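Beta-lactamase (Burkholderia cenocepacia, PDB 5E2G) probably hydrolyses beta-lactams to substituted beta-amino acids as a member of the class-C beta-lactamase family, and has also been named a D-alanine carboxypeptidase. Local coordinates at residues T183-N188 against A226-R231; L57-S62 against V208-G213; A72-E77 against E173-P178; G34-F39 against F232-M237. All blocks are in the same frame, centred on the assembly; numbering follows the deposited sequence. Where two conformers were deposited one is given.

Contact 1 (T183-N188 against A226-R231); sequences THTYIN and AADLLR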
loop_
_atom_site.group_PDB
_atom_site.type_symbol
_atom_site.label_atom_id
_atom_site.label_comp_id
_atom_site.label_asym_id
_atom_site.label_seq_id
_atom_site.Cartn_x
_atom_site.Cartn_y
_atom_site.Cartn_z
ATOM N N THR A 183 10.080 -7.926 10.758
ATOM C CA THR A 183 10.145 -9.291 11.261
ATOM C C THR A 183 8.785 -9.844 11.674
ATOM O O THR A 183 8.717 -10.972 12.166
ATOM C CB THR A 183 11.114 -9.383 12.455
ATOM O OG1 THR A 183 10.635 -8.572 13.530
ATOM C CG2 THR A 183 12.491 -8.907 12.077
ATOM N N HIS A 184 7.708 -9.085 11.503
ATOM C CA HIS A 184 6.357 -9.568 11.779
ATOM C C HIS A 184 5.429 -9.194 10.636
ATOM O O HIS A 184 4.317 -8.692 10.817
ATOM C CB HIS A 184 5.884 -9.056 13.128
ATOM C CG HIS A 184 6.522 -9.773 14.275
ATOM N ND1 HIS A 184 6.134 -11.038 14.664
ATOM C CD2 HIS A 184 7.553 -9.430 15.083
ATOM C CE1 HIS A 184 6.885 -11.434 15.676
ATOM N NE2 HIS A 184 7.754 -10.477 15.949
ATOM N N THR A 185 5.900 -9.475 9.425
ATOM C CA THR A 185 5.223 -9.129 8.188
ATOM C C THR A 185 5.203 -10.368 7.308
ATOM O O THR A 185 6.243 -11.003 7.114
ATOM C CB THR A 185 5.934 -7.969 7.478
ATOM O OG1 THR A 185 5.984 -6.835 8.347
ATOM C CG2 THR A 185 5.205 -7.587 6.209
ATOM N N TYR A 186 4.027 -10.719 6.788
ATOM C CA TYR A 186 3.858 -11.984 6.086
ATOM C C TYR A 186 2.982 -11.826 4.856
ATOM O O TYR A 186 2.017 -11.061 4.861
ATOM C CB TYR A 186 3.233 -13.048 7.001
ATOM C CG TYR A 186 3.915 -13.135 8.339
ATOM C CD1 TYR A 186 5.163 -13.742 8.464
ATOM C CD2 TYR A 186 3.328 -12.594 9.473
ATOM C CE1 TYR A 186 5.801 -13.817 9.686
ATOM C CE2 TYR A 186 3.956 -12.669 10.700
ATOM C CZ TYR A 186 5.194 -13.277 10.801
ATOM O OH TYR A 186 5.824 -13.344 12.020
ATOM N N ILE A 187 3.328 -12.564 3.804
ATOM C CA ILE A 187 2.340 -12.911 2.791
ATOM C C ILE A 187 1.548 -14.128 3.242
ATOM O O ILE A 187 0.313 -14.150 3.186
ATOM C CB ILE A 187 3.027 -13.156 1.434
ATOM C CG1 ILE A 187 3.718 -11.885 0.936
ATOM C CG2 ILE A 187 2.032 -13.662 0.408
ATOM C CD1 ILE A 187 2.779 -10.722 0.727
ATOM N N ASN A 188 2.256 -15.153 3.711
ATOM C CA ASN A 188 1.674 -16.355 4.298
ATOM C C ASN A 188 1.984 -16.337 5.789
ATOM O O ASN A 188 3.150 -16.419 6.184
ATOM C CB ASN A 188 2.237 -17.605 3.629
ATOM C CG ASN A 188 1.983 -17.624 2.144
ATOM O OD1 ASN A 188 2.916 -17.629 1.338
ATOM N ND2 ASN A 188 0.710 -17.617 1.765
ATOM N N ALA A 226 1.749 -2.748 13.384
ATOM C CA ALA A 226 1.933 -1.310 13.255
ATOM C C ALA A 226 3.406 -0.955 13.276
ATOM O O ALA A 226 3.852 -0.086 12.518
ATOM C CB ALA A 226 1.190 -0.569 14.362
ATOM N N ALA A 227 4.182 -1.628 14.129
ATOM C CA ALA A 227 5.612 -1.354 14.195
ATOM C C ALA A 227 6.282 -1.592 12.846
ATOM O O ALA A 227 7.055 -0.756 12.370
ATOM C CB ALA A 227 6.259 -2.211 15.283
ATOM N N ASP A 228 5.986 -2.724 12.205
ATOM C CA ASP A 228 6.662 -3.055 10.953
ATOM C C ASP A 228 6.284 -2.084 9.844
ATOM O O ASP A 228 7.152 -1.621 9.091
ATOM C CB ASP A 228 6.336 -4.486 10.535
ATOM C CG ASP A 228 7.262 -5.513 11.175
ATOM O OD1 ASP A 228 7.975 -5.188 12.148
ATOM O OD2 ASP A 228 7.268 -6.661 10.699
ATOM N N LEU A 229 4.993 -1.769 9.719
ATOM C CA LEU A 229 4.577 -0.790 8.721
ATOM C C LEU A 229 5.204 0.569 9.006
ATOM O O LEU A 229 5.603 1.290 8.084
ATOM C CB LEU A 229 3.053 -0.691 8.689
ATOM C CG LEU A 229 2.443 -0.212 7.376
ATOM C CD1 LEU A 229 3.097 -0.947 6.221
ATOM C CD2 LEU A 229 0.950 -0.448 7.369
ATOM N N LEU A 230 5.328 0.918 10.284
ATOM C CA LEU A 230 5.989 2.162 10.653
ATOM C C LEU A 230 7.447 2.153 10.220
ATOM O O LEU A 230 7.964 3.163 9.734
ATOM C CB LEU A 230 5.876 2.383 12.161
ATOM C CG LEU A 230 6.252 3.782 12.640
ATOM C CD1 LEU A 230 5.394 4.827 11.914
ATOM C CD2 LEU A 230 6.095 3.874 14.152
ATOM N N ARG A 231 8.132 1.021 10.400
ATOM C CA ARG A 231 9.535 0.942 10.010
ATOM C C ARG A 231 9.691 1.133 8.507
ATOM O O ARG A 231 10.649 1.761 8.047
ATOM C CB ARG A 231 10.122 -0.390 10.470
ATOM C CG ARG A 231 11.623 -0.457 10.378
ATOM C CD ARG A 231 12.193 -1.648 11.136
ATOM N NE ARG A 231 13.651 -1.691 11.016
ATOM C CZ ARG A 231 14.484 -0.962 11.753
ATOM N NH1 ARG A 231 14.010 -0.138 12.669
ATOM N NH2 ARG A 231 15.793 -1.056 11.574
#
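Asp228, in the first turn of helix 226-235, reaches across to His184 and Thr185 of the loop and meets both with one carboxylate oxygen, OD2. The backbone amide of His184 donates to it on the syn side, a little above the carboxylate plane, with N to OD2 2.6 Å and an N-H...O angle of 153°. From the other side comes the hydroxyl of Thr185: its OG1, 2.7 Å from Asp228 OD2, donates to the anti lone pair of OD2, the one away from OD1. Two donors on different sides of one oxygen fix the rotation of the carboxylate. The Thr185 hydroxyl can do this because OG1 stands anti to its carbonyl carbon (chi1 -58°), which also brings it to 3.2 Å from Asp228 CB, so the two side chains run alongside in opposite senses. Thr185 OG1 is further hydrogen-bonded with Thr224 OG1, and Thr225 is the helix N-cap, its OG1 bonded to the backbone N of Asp228. The helix start probably helps keep the buried aspartate ionised. On another side of this helix, Leu229 and Leu230 pack on strand 332-338; the contact thus ties a loop to the N-capped beginning of a sheet-packed helix in the class-C beta-lactamase fold.

Contact 2 (L57-S62 against V208-G213); sequences LFEIGS and VRMTEG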
loop_
_atom_site.group_PDB
_atom_site.type_symbol
_atom_site.label_atom_id
_atom_site.label_comp_id
_atom_site.label_asym_id
_atom_site.label_seq_id
_atom_site.Cartn_x
_atom_site.Cartn_y
_atom_site.Cartn_z
ATOM N N LEU A 57 -1.482 -8.780 14.239
ATOM C CA LEU A 57 -1.422 -8.681 12.781
ATOM C C LEU A 57 -2.729 -8.130 12.218
ATOM O O LEU A 57 -3.818 -8.573 12.607
ATOM C CB LEU A 57 -1.120 -10.046 12.150
ATOM C CG LEU A 57 0.239 -10.699 12.452
ATOM C CD1 LEU A 57 0.231 -12.186 12.088
ATOM C CD2 LEU A 57 1.380 -9.989 11.729
ATOM N N PHE A 58 -2.611 -7.168 11.298
ATOM C CA PHE A 58 -3.726 -6.603 10.555
ATOM C C PHE A 58 -3.504 -6.814 9.061
ATOM O O PHE A 58 -2.366 -6.794 8.585
ATOM C CB PHE A 58 -3.878 -5.103 10.816
ATOM C CG PHE A 58 -4.120 -4.747 12.253
ATOM C CD1 PHE A 58 -3.067 -4.675 13.154
ATOM C CD2 PHE A 58 -5.395 -4.447 12.700
ATOM C CE1 PHE A 58 -3.285 -4.340 14.473
ATOM C CE2 PHE A 58 -5.615 -4.102 14.024
ATOM C CZ PHE A 58 -4.555 -4.055 14.910
ATOM N N GLU A 59 -4.596 -7.014 8.321
ATOM C CA GLU A 59 -4.542 -6.995 6.863
ATOM C C GLU A 59 -4.545 -5.548 6.384
ATOM O O GLU A 59 -5.420 -4.764 6.764
ATOM C CB GLU A 59 -5.732 -7.740 6.256
ATOM C CG GLU A 59 -6.050 -9.057 6.923
ATOM C CD GLU A 59 -7.381 -9.644 6.486
ATOM O OE1 GLU A 59 -8.115 -8.985 5.717
ATOM O OE2 GLU A 59 -7.696 -10.770 6.926
ATOM N N ILE A 60 -3.573 -5.188 5.545
ATOM C CA ILE A 60 -3.437 -3.805 5.100
ATOM C C ILE A 60 -3.993 -3.594 3.694
ATOM O O ILE A 60 -3.838 -2.508 3.130
ATOM C CB ILE A 60 -1.978 -3.316 5.207
ATOM C CG1 ILE A 60 -1.035 -4.125 4.319
ATOM C CG2 ILE A 60 -1.512 -3.378 6.646
ATOM C CD1 ILE A 60 0.390 -3.586 4.324
ATOM N N GLY A 61 -4.657 -4.593 3.125
ATOM C CA GLY A 61 -5.297 -4.394 1.831
ATOM C C GLY A 61 -4.318 -3.904 0.776
ATOM O O GLY A 61 -3.200 -4.415 0.645
ATOM N N SER A 62 -4.739 -2.878 0.032
ATOM C CA SER A 62 -3.971 -2.364 -1.096
ATOM C C SER A 62 -2.679 -1.677 -0.690
ATOM O O SER A 62 -1.861 -1.376 -1.563
ATOM C CB SER A 62 -4.825 -1.403 -1.911
ATOM O OG SER A 62 -5.904 -2.077 -2.531
ATOM N N VAL A 208 -14.601 -11.721 9.925
ATOM C CA VAL A 208 -14.119 -12.082 8.599
ATOM C C VAL A 208 -12.603 -11.940 8.557
ATOM O O VAL A 208 -12.032 -11.063 9.202
ATOM C CB VAL A 208 -14.810 -11.210 7.525
ATOM C CG1 VAL A 208 -14.480 -9.734 7.733
ATOM C CG2 VAL A 208 -14.433 -11.662 6.143
ATOM N N ARG A 209 -11.954 -12.847 7.826
ATOM C CA ARG A 209 -10.590 -12.639 7.362
ATOM C C ARG A 209 -10.578 -12.863 5.858
ATOM O O ARG A 209 -11.638 -12.960 5.228
ATOM C CB ARG A 209 -9.585 -13.545 8.067
ATOM C CG ARG A 209 -9.231 -13.111 9.479
ATOM C CD ARG A 209 -8.149 -13.989 10.071
ATOM N NE ARG A 209 -8.002 -13.802 11.511
ATOM C CZ ARG A 209 -8.629 -14.529 12.430
ATOM N NH1 ARG A 209 -9.453 -15.499 12.061
ATOM N NH2 ARG A 209 -8.431 -14.286 13.718
HETATM N N MSE A 210 -9.395 -12.994 5.286
HETATM C CA MSE A 210 -9.209 -12.831 3.849
HETATM C C MSE A 210 -9.556 -14.018 2.963
HETATM O O MSE A 210 -9.207 -15.163 3.263
HETATM C CB MSE A 210 -7.754 -12.474 3.595
HETATM C CG MSE A 210 -7.510 -11.098 3.081
HETATM SE SE MSE A 210 -5.590 -10.989 2.921
HETATM C CE MSE A 210 -5.278 -12.599 1.863
ATOM N N THR A 211 -10.217 -13.722 1.849
ATOM C CA THR A 211 -10.379 -14.680 0.765
ATOM C C THR A 211 -9.298 -14.413 -0.273
ATOM O O THR A 211 -9.109 -13.269 -0.698
ATOM C CB THR A 211 -11.768 -14.587 0.122
ATOM O OG1 THR A 211 -11.882 -13.371 -0.623
ATOM C CG2 THR A 211 -12.857 -14.622 1.170
ATOM N N GLU A 212 -8.596 -15.471 -0.681
ATOM C CA GLU A 212 -7.380 -15.352 -1.489
ATOM C C GLU A 212 -7.663 -15.718 -2.944
ATOM O O GLU A 212 -7.515 -16.869 -3.352
ATOM C CB GLU A 212 -6.281 -16.229 -0.913
ATOM C CG GLU A 212 -5.913 -15.911 0.524
ATOM C CD GLU A 212 -5.010 -16.969 1.137
ATOM O OE1 GLU A 212 -4.227 -16.646 2.061
ATOM O OE2 GLU A 212 -5.080 -18.132 0.687
ATOM N N GLY A 213 -8.023 -14.717 -3.742
ATOM C CA GLY A 213 -8.185 -14.908 -5.168
ATOM C C GLY A 213 -6.840 -15.091 -5.852
ATOM O O GLY A 213 -5.807 -15.325 -5.226
#
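The backbones of the short strand 58-59 and the loop 208-213 stay well apart, nearest at Glu59 and Met210, a selenomethionine, with 8.1 Å between their CA atoms; the backbone pairing of the strand is with 223-224 instead. Glu59 spans the gap toward Met210 and Arg209. Its side chain leaves with CG anti to the carbonyl carbon (chi1 -44°) and runs extended from there, which lays its carboxylate against the loop 208-213. Met210 slides past it in the opposite direction: its CG comes to 3.4 Å from Glu59 OE1 and 3.7 Å from Glu59 CD, while the selenium end turns off elsewhere. The other oxygen, Glu59 OE2, sits 3.5 Å from both CA and CB of Arg209. The Arg209 chain, extended from CG to NE, carries its charge past the glutamate, with NE 5.5 Å from Glu59 OE2; the guanidinium bonds to the carbonyl oxygens of Ala198 and Tyr197 and lies in cation-pi contact with the Tyr197 ring. The polar partners of the carboxylate also come from outside, OE1 bonding with Thr317 OG1 and OE2 with Tyr197 OH. Segment 57-62 ends in Ser62, which fits the serine of an SxxK motif. Across this contact the carboxylate therefore meets mainly aliphatic carbon and backbone; two hydroxyls satisfy its oxygens, and the nearby arginine may add a weak favourable field but makes no direct ion pair.

Contact 3 (A72-E77 against E173-P178); sequences ASDAQE and EQRLFP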
loop_
_atom_site.group_PDB
_atom_site.type_symbol
_atom_site.label_atom_id
_atom_site.label_comp_id
_atom_site.label_asym_id
_atom_site.label_seq_id
_atom_site.Cartn_x
_atom_site.Cartn_y
_atom_site.Cartn_z
ATOM N N ALA A 72 9.605 -4.238 -7.187
ATOM C CA ALA A 72 9.785 -3.987 -8.612
ATOM C C ALA A 72 10.810 -2.894 -8.840
ATOM O O ALA A 72 11.616 -2.969 -9.773
ATOM C CB ALA A 72 8.452 -3.612 -9.256
ATOM N N SER A 73 10.790 -1.871 -7.988
ATOM C CA SER A 73 11.779 -0.806 -8.047
ATOM C C SER A 73 13.175 -1.350 -7.772
ATOM O O SER A 73 14.153 -0.932 -8.403
ATOM C CB SER A 73 11.394 0.284 -7.045
ATOM O OG SER A 73 12.204 1.427 -7.169
ATOM N N ASP A 74 13.285 -2.309 -6.856
ATOM C CA ASP A 74 14.591 -2.898 -6.588
ATOM C C ASP A 74 15.099 -3.707 -7.777
ATOM O O ASP A 74 16.268 -3.588 -8.160
ATOM C CB ASP A 74 14.538 -3.766 -5.343
ATOM C CG ASP A 74 15.899 -4.243 -4.951
ATOM O OD1 ASP A 74 16.644 -3.439 -4.343
ATOM O OD2 ASP A 74 16.226 -5.417 -5.241
ATOM N N ALA A 75 14.245 -4.557 -8.355
ATOM C CA ALA A 75 14.609 -5.251 -9.586
ATOM C C ALA A 75 15.085 -4.273 -10.652
ATOM O O ALA A 75 16.101 -4.508 -11.314
ATOM C CB ALA A 75 13.420 -6.064 -10.097
ATOM N N GLN A 76 14.366 -3.162 -10.827
ATOM C CA GLN A 76 14.787 -2.160 -11.797
ATOM C C GLN A 76 16.174 -1.639 -11.458
ATOM O O GLN A 76 17.019 -1.477 -12.347
ATOM C CB GLN A 76 13.762 -1.024 -11.843
ATOM C CG GLN A 76 13.838 -0.140 -13.075
ATOM C CD GLN A 76 14.876 0.951 -12.941
ATOM O OE1 GLN A 76 15.174 1.400 -11.835
ATOM N NE2 GLN A 76 15.443 1.381 -14.066
ATOM N N GLU A 77 16.435 -1.409 -10.163
ATOM C CA GLU A 77 17.728 -0.877 -9.737
ATOM C C GLU A 77 18.853 -1.857 -10.018
ATOM O O GLU A 77 19.993 -1.443 -10.260
ATOM C CB GLU A 77 17.707 -0.532 -8.245
ATOM C CG GLU A 77 17.074 0.811 -7.898
ATOM C CD GLU A 77 17.703 1.983 -8.642
ATOM O OE1 GLU A 77 17.000 2.590 -9.475
ATOM O OE2 GLU A 77 18.898 2.284 -8.405
ATOM N N GLU A 173 9.241 -12.365 1.666
ATOM C CA GLU A 173 9.569 -12.778 3.025
ATOM C C GLU A 173 11.057 -13.048 3.245
ATOM O O GLU A 173 11.547 -12.871 4.366
ATOM C CB GLU A 173 8.731 -14.011 3.390
ATOM C CG GLU A 173 7.221 -13.750 3.217
ATOM C CD GLU A 173 6.319 -14.869 3.727
ATOM O OE1 GLU A 173 6.763 -16.038 3.803
ATOM O OE2 GLU A 173 5.154 -14.573 4.058
ATOM N N GLN A 174 11.796 -13.452 2.216
ATOM C CA GLN A 174 13.214 -13.746 2.378
ATOM C C GLN A 174 14.118 -12.646 1.843
ATOM O O GLN A 174 15.339 -12.734 2.012
ATOM C CB GLN A 174 13.571 -15.074 1.693
ATOM C CG GLN A 174 12.676 -16.241 2.070
ATOM C CD GLN A 174 12.658 -16.514 3.564
ATOM O OE1 GLN A 174 13.658 -16.321 4.259
ATOM N NE2 GLN A 174 11.514 -16.960 4.066
ATOM N N ARG A 175 13.555 -11.625 1.197
ATOM C CA ARG A 175 14.348 -10.566 0.593
ATOM C C ARG A 175 13.888 -9.214 1.107
ATOM O O ARG A 175 14.601 -8.574 1.879
ATOM C CB ARG A 175 14.233 -10.624 -0.929
ATOM C CG ARG A 175 15.386 -10.029 -1.705
ATOM C CD ARG A 175 15.115 -9.945 -3.241
ATOM N NE ARG A 175 15.908 -8.922 -3.928
ATOM C CZ ARG A 175 17.215 -9.001 -4.168
ATOM N NH1 ARG A 175 17.908 -10.059 -3.765
ATOM N NH2 ARG A 175 17.832 -8.009 -4.799
ATOM N N LEU A 176 12.696 -8.771 0.703
ATOM C CA LEU A 176 12.286 -7.396 0.983
ATOM C C LEU A 176 12.094 -7.155 2.477
ATOM O O LEU A 176 12.710 -6.250 3.050
ATOM C CB LEU A 176 11.007 -7.052 0.216
ATOM C CG LEU A 176 10.522 -5.614 0.432
ATOM C CD1 LEU A 176 11.543 -4.629 -0.101
ATOM C CD2 LEU A 176 9.160 -5.344 -0.184
ATOM N N PHE A 177 11.223 -7.946 3.120
ATOM C CA PHE A 177 10.877 -7.712 4.523
ATOM C C PHE A 177 12.092 -7.735 5.440
ATOM O O PHE A 177 12.264 -6.782 6.216
ATOM C CB PHE A 177 9.833 -8.734 4.988
ATOM C CG PHE A 177 8.531 -8.696 4.223
ATOM C CD1 PHE A 177 8.166 -7.591 3.461
ATOM C CD2 PHE A 177 7.664 -9.778 4.280
ATOM C CE1 PHE A 177 6.973 -7.568 2.777
ATOM C CE2 PHE A 177 6.469 -9.761 3.597
ATOM C CZ PHE A 177 6.122 -8.657 2.846
ATOM N N PRO A 178 12.964 -8.753 5.413
ATOM C CA PRO A 178 14.149 -8.699 6.285
ATOM C C PRO A 178 15.103 -7.571 5.947
ATOM O O PRO A 178 15.844 -7.125 6.828
ATOM C CB PRO A 178 14.812 -10.069 6.077
ATOM C CG PRO A 178 14.283 -10.563 4.795
ATOM C CD PRO A 178 12.896 -10.032 4.687
#
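One salt bridge, Asp74 to Arg175, links helices 64-77 and 168-180. Arg175 NH2 donates to Asp74 OD2 over 3.1 Å, nearly straight at an N-H...O angle of 167°. The oxygen lies at the edge of the guanidinium, close to its plane, and is approached almost end-on to its C-O bond; NE of Arg175 stays 3.8 Å from Asp74 OD2, too far for a second prong. With the carboxylate and guanidinium planes turned 56° apart, this is a salt bridge with one hydrogen bond, end-on and not the two-pronged side-by-side form. The two side chains come from opposite directions: Arg175 stretches out from CG to NE, and Asp74 meets it with CG anti to the backbone N (chi1 -173°). Asp74 OD2 has a second charged partner, Arg245 NH2, so two arginines converge on this buried oxygen; Met164 of helix 150-164 packs against both Asp74 and Arg175. Nearby needs are met separately: Ser73 OG bonds to Ala249 O, and within the helix the backbone N of Gln76 bonds to Ala72 O at 3.0 Å. A thiocyanate ion, probably from the crystallisation liquor, lies about 4 Å from the Asp74 side chain. The shared carboxylate would help balance the positive charge of the two arginines and probably remains ionised between them, giving the helices 64-77, 168-180 and 244-252 a common electrostatic junction.

Contact 4 (G34-F39 against F232-M237); sequences GKPYVF and FVQANM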
loop_
_atom_site.group_PDB
_atom_site.type_symbol
_atom_site.label_atom_id
_atom_site.label_comp_id
_atom_site.label_asym_id
_atom_site.label_seq_id
_atom_site.Cartn_x
_atom_site.Cartn_y
_atom_site.Cartn_z
ATOM N N GLY A 34 11.526 11.644 13.470
ATOM C CA GLY A 34 12.292 10.423 13.325
ATOM C C GLY A 34 12.110 9.409 14.436
ATOM O O GLY A 34 12.549 8.261 14.281
ATOM N N LYS A 35 11.493 9.782 15.547
ATOM C CA LYS A 35 11.270 8.842 16.636
ATOM C C LYS A 35 9.996 8.047 16.383
ATOM O O LYS A 35 8.937 8.640 16.173
ATOM C CB LYS A 35 11.164 9.578 17.968
ATOM C CG LYS A 35 12.496 9.794 18.672
ATOM C CD LYS A 35 12.953 8.510 19.361
ATOM C CE LYS A 35 14.457 8.507 19.657
ATOM N NZ LYS A 35 14.910 9.640 20.521
ATOM N N PRO A 36 10.056 6.723 16.397
ATOM C CA PRO A 36 8.839 5.921 16.245
ATOM C C PRO A 36 8.108 5.707 17.561
ATOM O O PRO A 36 8.709 5.652 18.632
ATOM C CB PRO A 36 9.371 4.594 15.699
ATOM C CG PRO A 36 10.738 4.502 16.264
ATOM C CD PRO A 36 11.274 5.901 16.304
ATOM N N TYR A 37 6.786 5.580 17.458
ATOM C CA TYR A 37 5.910 5.263 18.581
ATOM C C TYR A 37 4.766 4.413 18.059
ATOM O O TYR A 37 4.280 4.641 16.950
ATOM C CB TYR A 37 5.313 6.512 19.245
ATOM C CG TYR A 37 6.314 7.531 19.735
ATOM C CD1 TYR A 37 6.747 7.523 21.054
ATOM C CD2 TYR A 37 6.822 8.499 18.880
ATOM C CE1 TYR A 37 7.662 8.449 21.506
ATOM C CE2 TYR A 37 7.734 9.428 19.324
ATOM C CZ TYR A 37 8.151 9.398 20.638
ATOM O OH TYR A 37 9.064 10.322 21.090
ATOM N N VAL A 38 4.326 3.447 18.854
ATOM C CA VAL A 38 3.153 2.656 18.511
ATOM C C VAL A 38 2.191 2.690 19.685
ATOM O O VAL A 38 2.587 2.429 20.824
ATOM C CB VAL A 38 3.503 1.206 18.134
ATOM C CG1 VAL A 38 2.230 0.402 17.898
ATOM C CG2 VAL A 38 4.379 1.192 16.891
ATOM N N PHE A 39 0.935 3.019 19.401
ATOM C CA PHE A 39 -0.113 3.144 20.405
ATOM C C PHE A 39 -1.230 2.169 20.065
ATOM O O PHE A 39 -1.842 2.279 18.996
ATOM C CB PHE A 39 -0.643 4.577 20.454
ATOM C CG PHE A 39 0.428 5.606 20.663
ATOM C CD1 PHE A 39 1.125 5.664 21.862
ATOM C CD2 PHE A 39 0.745 6.505 19.663
ATOM C CE1 PHE A 39 2.112 6.601 22.061
ATOM C CE2 PHE A 39 1.728 7.448 19.857
ATOM C CZ PHE A 39 2.416 7.494 21.057
ATOM N N PHE A 232 8.739 0.617 7.727
ATOM C CA PHE A 232 8.715 0.865 6.288
ATOM C C PHE A 232 8.571 2.356 5.985
ATOM O O PHE A 232 9.286 2.899 5.134
ATOM C CB PHE A 232 7.577 0.055 5.674
ATOM C CG PHE A 232 7.509 0.100 4.167
ATOM C CD1 PHE A 232 8.638 -0.098 3.390
ATOM C CD2 PHE A 232 6.295 0.280 3.532
ATOM C CE1 PHE A 232 8.565 -0.077 2.001
ATOM C CE2 PHE A 232 6.211 0.302 2.135
ATOM C CZ PHE A 232 7.349 0.120 1.375
ATOM N N VAL A 233 7.669 3.041 6.695
ATOM C CA VAL A 233 7.521 4.490 6.546
ATOM C C VAL A 233 8.834 5.200 6.853
ATOM O O VAL A 233 9.237 6.123 6.138
ATOM C CB VAL A 233 6.374 4.997 7.443
ATOM C CG1 VAL A 233 6.379 6.522 7.542
ATOM C CG2 VAL A 233 5.036 4.491 6.918
ATOM N N GLN A 234 9.532 4.769 7.904
ATOM C CA GLN A 234 10.839 5.349 8.196
ATOM C C GLN A 234 11.803 5.120 7.047
ATOM O O GLN A 234 12.536 6.034 6.655
ATOM C CB GLN A 234 11.421 4.761 9.481
ATOM C CG GLN A 234 10.647 5.058 10.743
ATOM C CD GLN A 234 11.322 4.465 11.967
ATOM O OE1 GLN A 234 10.995 3.357 12.392
ATOM N NE2 GLN A 234 12.279 5.196 12.531
ATOM N N ALA A 235 11.813 3.905 6.495
ATOM C CA ALA A 235 12.677 3.607 5.357
ATOM C C ALA A 235 12.343 4.497 4.161
ATOM O O ALA A 235 13.243 4.954 3.444
ATOM C CB ALA A 235 12.564 2.129 4.988
ATOM N N ASN A 236 11.056 4.780 3.943
ATOM C CA ASN A 236 10.646 5.683 2.872
ATOM C C ASN A 236 11.049 7.129 3.121
ATOM O O ASN A 236 10.850 7.967 2.233
ATOM C CB ASN A 236 9.138 5.587 2.652
ATOM C CG ASN A 236 8.766 4.457 1.704
ATOM O OD1 ASN A 236 8.656 4.659 0.500
ATOM N ND2 ASN A 236 8.585 3.257 2.246
HETATM N N MSE A 237 11.614 7.439 4.284
HETATM C CA MSE A 237 12.198 8.753 4.511
HETATM C C MSE A 237 13.699 8.647 4.794
HETATM O O MSE A 237 14.321 9.608 5.244
HETATM C CB MSE A 237 11.471 9.459 5.650
HETATM C CG MSE A 237 9.984 9.615 5.396
HETATM SE SE MSE A 237 9.074 10.706 6.726
HETATM C CE MSE A 237 9.090 9.451 8.221
#
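Strand 35-42, an outermost strand of the large antiparallel sheet, meets the helix 226-235 lying on that sheet where Gly34 and Pro36 touch Gln234. The helix sends out one side chain: Gln234 has CG anti to the carbonyl carbon (chi1 -64°) and continues extended, carrying its amide to the start of the strand. There it crosses the Pro36 side chain at about a right angle. The oxygen OE1 of Gln234 rests 3.9 Å from Pro36 CB, and the nitrogen NE2 of Gln234 is 4.0 Å from Pro36 CD, so both ends of the amide touch the proline ring. Gln234 NE2 also comes to 3.5 Å from Gly34 O without a hydrogen bond between them. Gly34 sits in the tight turn between strands 25-32 and 35-42 at a positive phi of 80°, where a side chain would run into the carbonyl oxygen of the preceding residue, and pairs through its backbone with Arg331. Around the helix from this contact, Asn236 ND2 bonds Phe232 O at 3.0 Å, approaching from above the carbonyl plane, while the same oxygen takes the Asn236 backbone N at 2.8 Å. That folds the amide over the Phe232 ring, with ND2 3.3 Å above its centre, and Asn236 OD1 goes on to bond His254 NE2. On the sheet side, Val233 packs against Val324 and Phe326 of strand 321-327. A helix packed on an antiparallel sheet is typical of the beta-lactamase fold; here its Gln234 reaches the start of the edge strand.

Overall arrangement
Contact 1 is the hub: it touches each of the other three, and it shares helix 226-235 with contact 4, one using the start of that helix and the other its end. It meets contact 2 through Leu57 and Ile60, and contact 3 through Glu173, which probably bonds the amides of Ile187 and Asn188. Contacts 2, 3 and 4 do not touch one another. All four are partly buried: contact 1 buries two polar residues, Asp228 and Thr185, the others one with more open partners. Their chemistry differs: neutral hydrogen-bond donors in contact 1, a carboxylate against aliphatic carbon in contact 2, a charge pair between helices in contact 3, and van der Waals packing at the sheet edge in contact 4.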